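Long-range contact in citrinin polyketide synthase (Monascus purpureus, PDB 5MPT), which builds the keto-aldehyde precursor of the mycotoxin citrinin from malonyl-CoA units, and carries in this piece its C-methyltransferase domain: residues 210-215 with 237-242. Residues are numbered along the deposited sequence; the frame is centred on the assembly and turned at random. Where two conformers were deposited one is given.
With SAH (S-adenosyl-L-homocysteine), chain B.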
ATOM      1  N   ILE A 210      21.364   1.322   2.579  1.00 22.18           N
ATOM      2  CA  ILE A 210      19.913   1.171   2.594  1.00 22.75           C
ATOM      3  C   ILE A 210      19.414   1.380   1.177  1.00 20.83           C
ATOM      4  O   ILE A 210      19.767   2.375   0.530  1.00 22.08           O
ATOM      5  CB  ILE A 210      19.241   2.186   3.537  1.00 23.72           C
ATOM      6  CG1 ILE A 210      19.850   2.090   4.926  1.00 22.68           C
ATOM      7  CG2 ILE A 210      17.713   1.972   3.523  1.00 23.24           C
ATOM      8  CD1 ILE A 210      19.282   3.136   5.938  1.00 20.22           C
ATOM      9  N   LEU A 211      18.602   0.449   0.693  1.00 18.16           N
ATOM     10  CA  LEU A 211      18.009   0.561  -0.632  1.00 18.37           C
ATOM     11  C   LEU A 211      16.496   0.495  -0.502  1.00 19.49           C
ATOM     12  O   LEU A 211      15.957  -0.452   0.083  1.00 19.11           O
ATOM     13  CB  LEU A 211      18.519  -0.536  -1.562  1.00 19.54           C
ATOM     14  CG  LEU A 211      18.100  -0.426  -3.039  1.00 20.39           C
ATOM     15  CD1 LEU A 211      19.269  -0.871  -3.933  1.00 20.83           C
ATOM     16  CD2 LEU A 211      16.867  -1.247  -3.289  1.00 20.06           C
ATOM     17  N   GLU A 212      15.818   1.478  -1.060  1.00 20.91           N
ATOM     18  CA  GLU A 212      14.366   1.516  -1.043  1.00 21.89           C
ATOM     19  C   GLU A 212      13.849   1.112  -2.418  1.00 20.53           C
ATOM     20  O   GLU A 212      14.209   1.722  -3.431  1.00 22.35           O
ATOM     21  CB  GLU A 212      13.844   2.897  -0.640  1.00 22.49           C
ATOM     22  CG  GLU A 212      12.335   2.925  -0.582  1.00 23.88           C
ATOM     23  CD  GLU A 212      11.752   4.260  -0.209  1.00 23.47           C
ATOM     24  OE1 GLU A 212      12.512   5.239  -0.064  1.00 22.42           O
ATOM     25  OE2 GLU A 212      10.509   4.323  -0.107  1.00 23.64           O
ATOM     26  N   MET A 213      13.029   0.072  -2.439  1.00 20.17           N
ATOM     27  CA  MET A 213      12.357  -0.335  -3.657  0.73 20.63           C
ATOM     28  C   MET A 213      10.960   0.258  -3.705  1.00 18.10           C
ATOM     29  O   MET A 213      10.343   0.530  -2.681  1.00 20.00           O
ATOM     30  CB  MET A 213      12.283  -1.851  -3.744  0.73 21.72           C
ATOM     31  CG  MET A 213      13.671  -2.463  -3.756  0.73 24.81           C
ATOM     32  SD  MET A 213      13.627  -4.230  -3.998  0.73 33.15           S
ATOM     33  CE  MET A 213      15.145  -4.489  -4.902  0.73 32.68           C
ATOM     34  N   GLY A 214      10.498   0.471  -4.931  1.00 19.02           N
ATOM     35  CA  GLY A 214       9.147   1.005  -5.120  1.00 19.89           C
ATOM     36  C   GLY A 214       8.930   2.303  -4.379  1.00 21.43           C
ATOM     37  O   GLY A 214       7.822   2.578  -3.884  1.00 22.50           O
ATOM     38  N   ALA A 215       9.963   3.140  -4.323  1.00 21.52           N
ATOM     39  CA  ALA A 215       9.897   4.343  -3.503  1.00 24.04           C
ATOM     40  C   ALA A 215       8.872   5.328  -4.034  1.00 23.41           C
ATOM     41  O   ALA A 215       8.359   6.161  -3.273  1.00 24.57           O
ATOM     42  CB  ALA A 215      11.279   4.996  -3.432  1.00 26.33           C
ATOM     43  N   TYR A 237      21.924   5.916   0.918  1.00 31.93           N
ATOM     44  CA  TYR A 237      20.511   5.606   0.688  1.00 28.26           C
ATOM     45  C   TYR A 237      20.223   5.616  -0.802  1.00 27.11           C
ATOM     46  O   TYR A 237      20.317   6.664  -1.447  1.00 29.46           O
ATOM     47  CB  TYR A 237      19.636   6.622   1.391  1.00 27.63           C
ATOM     48  CG  TYR A 237      18.185   6.237   1.512  1.00 27.34           C
ATOM     49  CD1 TYR A 237      17.322   6.319   0.427  1.00 27.51           C
ATOM     50  CD2 TYR A 237      17.671   5.828   2.730  1.00 26.32           C
ATOM     51  CE1 TYR A 237      15.980   5.993   0.563  1.00 25.06           C
ATOM     52  CE2 TYR A 237      16.346   5.508   2.878  1.00 25.64           C
ATOM     53  CZ  TYR A 237      15.501   5.589   1.787  1.00 24.30           C
ATOM     54  OH  TYR A 237      14.173   5.264   1.953  1.00 24.08           O
ATOM     55  N   THR A 238      19.891   4.450  -1.349  1.00 23.83           N
ATOM     56  CA  THR A 238      19.600   4.307  -2.760  1.00 25.34           C
ATOM     57  C   THR A 238      18.084   4.250  -2.891  1.00 24.75           C
ATOM     58  O   THR A 238      17.439   3.284  -2.461  1.00 24.32           O
ATOM     59  CB  THR A 238      20.289   3.070  -3.343  1.00 27.00           C
ATOM     60  OG1 THR A 238      21.701   3.144  -3.100  1.00 29.12           O
ATOM     61  CG2 THR A 238      20.058   2.970  -4.844  1.00 28.34           C
ATOM     62  N   MET A 239      17.520   5.304  -3.453  1.00 26.50           N
ATOM     63  CA  MET A 239      16.095   5.378  -3.696  1.00 25.82           C
ATOM     64  C   MET A 239      15.829   4.866  -5.106  1.00 25.78           C
ATOM     65  O   MET A 239      16.418   5.364  -6.074  1.00 27.15           O
ATOM     66  CB  MET A 239      15.614   6.813  -3.540  1.00 26.63           C
ATOM     67  CG  MET A 239      14.134   6.955  -3.687  1.00 28.03           C
ATOM     68  SD  MET A 239      13.679   8.659  -3.914  1.00 31.15           S
ATOM     69  CE  MET A 239      11.904   8.458  -4.014  1.00 31.20           C
ATOM     70  N   THR A 240      14.956   3.870  -5.223  1.00 24.55           N
ATOM     71  CA  THR A 240      14.696   3.245  -6.515  1.00 25.15           C
ATOM     72  C   THR A 240      13.204   3.031  -6.746  1.00 23.86           C
ATOM     73  O   THR A 240      12.387   3.068  -5.820  1.00 24.14           O
ATOM     74  CB  THR A 240      15.425   1.902  -6.630  1.00 25.66           C
ATOM     75  OG1 THR A 240      14.686   0.875  -5.967  1.00 24.50           O
ATOM     76  CG2 THR A 240      16.834   1.971  -6.037  1.00 27.66           C
ATOM     77  N   ASP A 241      12.854   2.816  -8.019  1.00 22.22           N
ATOM     78  CA  ASP A 241      11.477   2.538  -8.426  1.00 22.65           C
ATOM     79  C   ASP A 241      11.524   2.031  -9.851  1.00 23.84           C
ATOM     80  O   ASP A 241      12.501   2.237 -10.561  1.00 27.63           O
ATOM     81  CB  ASP A 241      10.574   3.782  -8.355  1.00 24.04           C
ATOM     82  CG  ASP A 241       9.073   3.442  -8.342  1.00 26.17           C
ATOM     83  OD1 ASP A 241       8.452   3.319  -7.264  1.00 25.68           O
ATOM     84  OD2 ASP A 241       8.487   3.309  -9.424  1.00 28.51           O
ATOM     85  N   LEU A 242      10.438   1.381 -10.254  1.00 23.12           N
ATOM     86  CA  LEU A 242      10.278   1.019 -11.649  1.00 24.30           C
ATOM     87  C   LEU A 242      10.155   2.248 -12.540  1.00 26.71           C
ATOM     88  O   LEU A 242      10.540   2.189 -13.712  1.00 30.70           O
ATOM     89  CB  LEU A 242       9.036   0.135 -11.816  1.00 21.85           C
ATOM     90  CG  LEU A 242       8.910  -0.544 -13.203  1.00 24.38           C
ATOM     91  CD1 LEU A 242      10.087  -1.451 -13.493  1.00 26.08           C
ATOM     92  CD2 LEU A 242       7.639  -1.364 -13.267  1.00 24.90           C
TER
HETATM   93  N   SAH B2201       6.103   3.343  -1.854  1.00 23.29           N
HETATM   94  CA  SAH B2201       5.076   4.029  -2.693  1.00 23.82           C
HETATM   95  CB  SAH B2201       3.613   3.682  -2.442  1.00 24.69           C
HETATM   96  CG  SAH B2201       3.176   2.330  -2.979  1.00 24.25           C
HETATM   97  SD  SAH B2201       2.818   2.562  -4.754  1.00 25.90           S
HETATM   98  C   SAH B2201       5.245   5.559  -2.475  1.00 24.99           C
HETATM   99  O   SAH B2201       4.845   6.246  -3.524  1.00 26.98           O
HETATM  100  OXT SAH B2201       5.651   6.061  -1.457  1.00 24.69           O
HETATM  101  C5' SAH B2201       3.714   1.186  -5.520  1.00 25.52           C
HETATM  102  C4' SAH B2201       5.021   1.699  -6.089  1.00 24.83           C
HETATM  103  O4' SAH B2201       5.720   0.524  -6.554  1.00 27.15           O
HETATM  104  C3' SAH B2201       4.890   2.641  -7.293  1.00 25.50           C
HETATM  105  O3' SAH B2201       5.813   3.706  -7.092  1.00 23.61           O
HETATM  106  C2' SAH B2201       5.274   1.750  -8.488  1.00 26.24           C
HETATM  107  O2' SAH B2201       5.920   2.478  -9.530  1.00 26.86           O
HETATM  108  C1' SAH B2201       6.253   0.786  -7.828  1.00 26.67           C
HETATM  109  N9  SAH B2201       6.441  -0.494  -8.501  1.00 24.65           N
HETATM  110  C8  SAH B2201       5.495  -1.283  -9.100  1.00 25.96           C
HETATM  111  N7  SAH B2201       5.978  -2.362  -9.668  1.00 25.94           N
HETATM  112  C5  SAH B2201       7.343  -2.274  -9.432  1.00 23.73           C
HETATM  113  C6  SAH B2201       8.425  -3.106  -9.781  1.00 23.80           C
HETATM  114  N6  SAH B2201       8.306  -4.224 -10.508  1.00 23.45           N
HETATM  115  N1  SAH B2201       9.655  -2.727  -9.384  1.00 23.82           N
HETATM  116  C2  SAH B2201       9.793  -1.596  -8.686  1.00 22.92           C
HETATM  117  N3  SAH B2201       8.855  -0.733  -8.293  1.00 22.76           N
HETATM  118  C4  SAH B2201       7.640  -1.131  -8.707  1.00 23.11           C
HETATM  119  O   HOH W   1      22.451   1.861  -0.796  1.00 27.25           O
HETATM  120  O   HOH W   2      12.498  -0.283  -7.024  1.00 26.40           O
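Glu212 O accepts two hydrogen bonds from Thr240. Thr240 OG1 donates to Glu212 O at 2.7 Å, tilted from the carbonyl plane. Thr240 N approaches nearly along the carbonyl, but its N-H is bent, at 136°. The first torsion of Thr240 (chi1 81°) sets OG1 between its own N and carbonyl carbon, facing this oxygen. A water bridges Thr240 OG1 to Gly214 N. Parallel pairing continues toward the N-terminal ends, through Thr238 N to Ile210 O and Glu212 N to Thr238 O. On the face shared by Ile210, Glu212, Tyr237 and Met239, Tyr237 OH donates to Glu212 OE1 at 2.6 Å. OE1 lies at the ring edge, yet the hydroxyl meets it from above the carboxylate plane; carboxylate and ring stand 90° apart. Thr221 OG1 is also hydrogen-bonded to OE1. Ala215 N donates to Thr240 O (2.8 Å), while Ala215 CB presses tightly on Met239 CG (3.5 Å). The strands are the first two, in chain order, of the seven-stranded Rossmann-like sheet, joined through helix 221-231 as a beta-alpha-beta unit. Gly214 O accepts from the amino N of S-adenosyl-L-homocysteine at 2.8 Å. Asp241 OD1 and OD2 receive its ribose O3' and O2', consistent with cofactor recognition at two points.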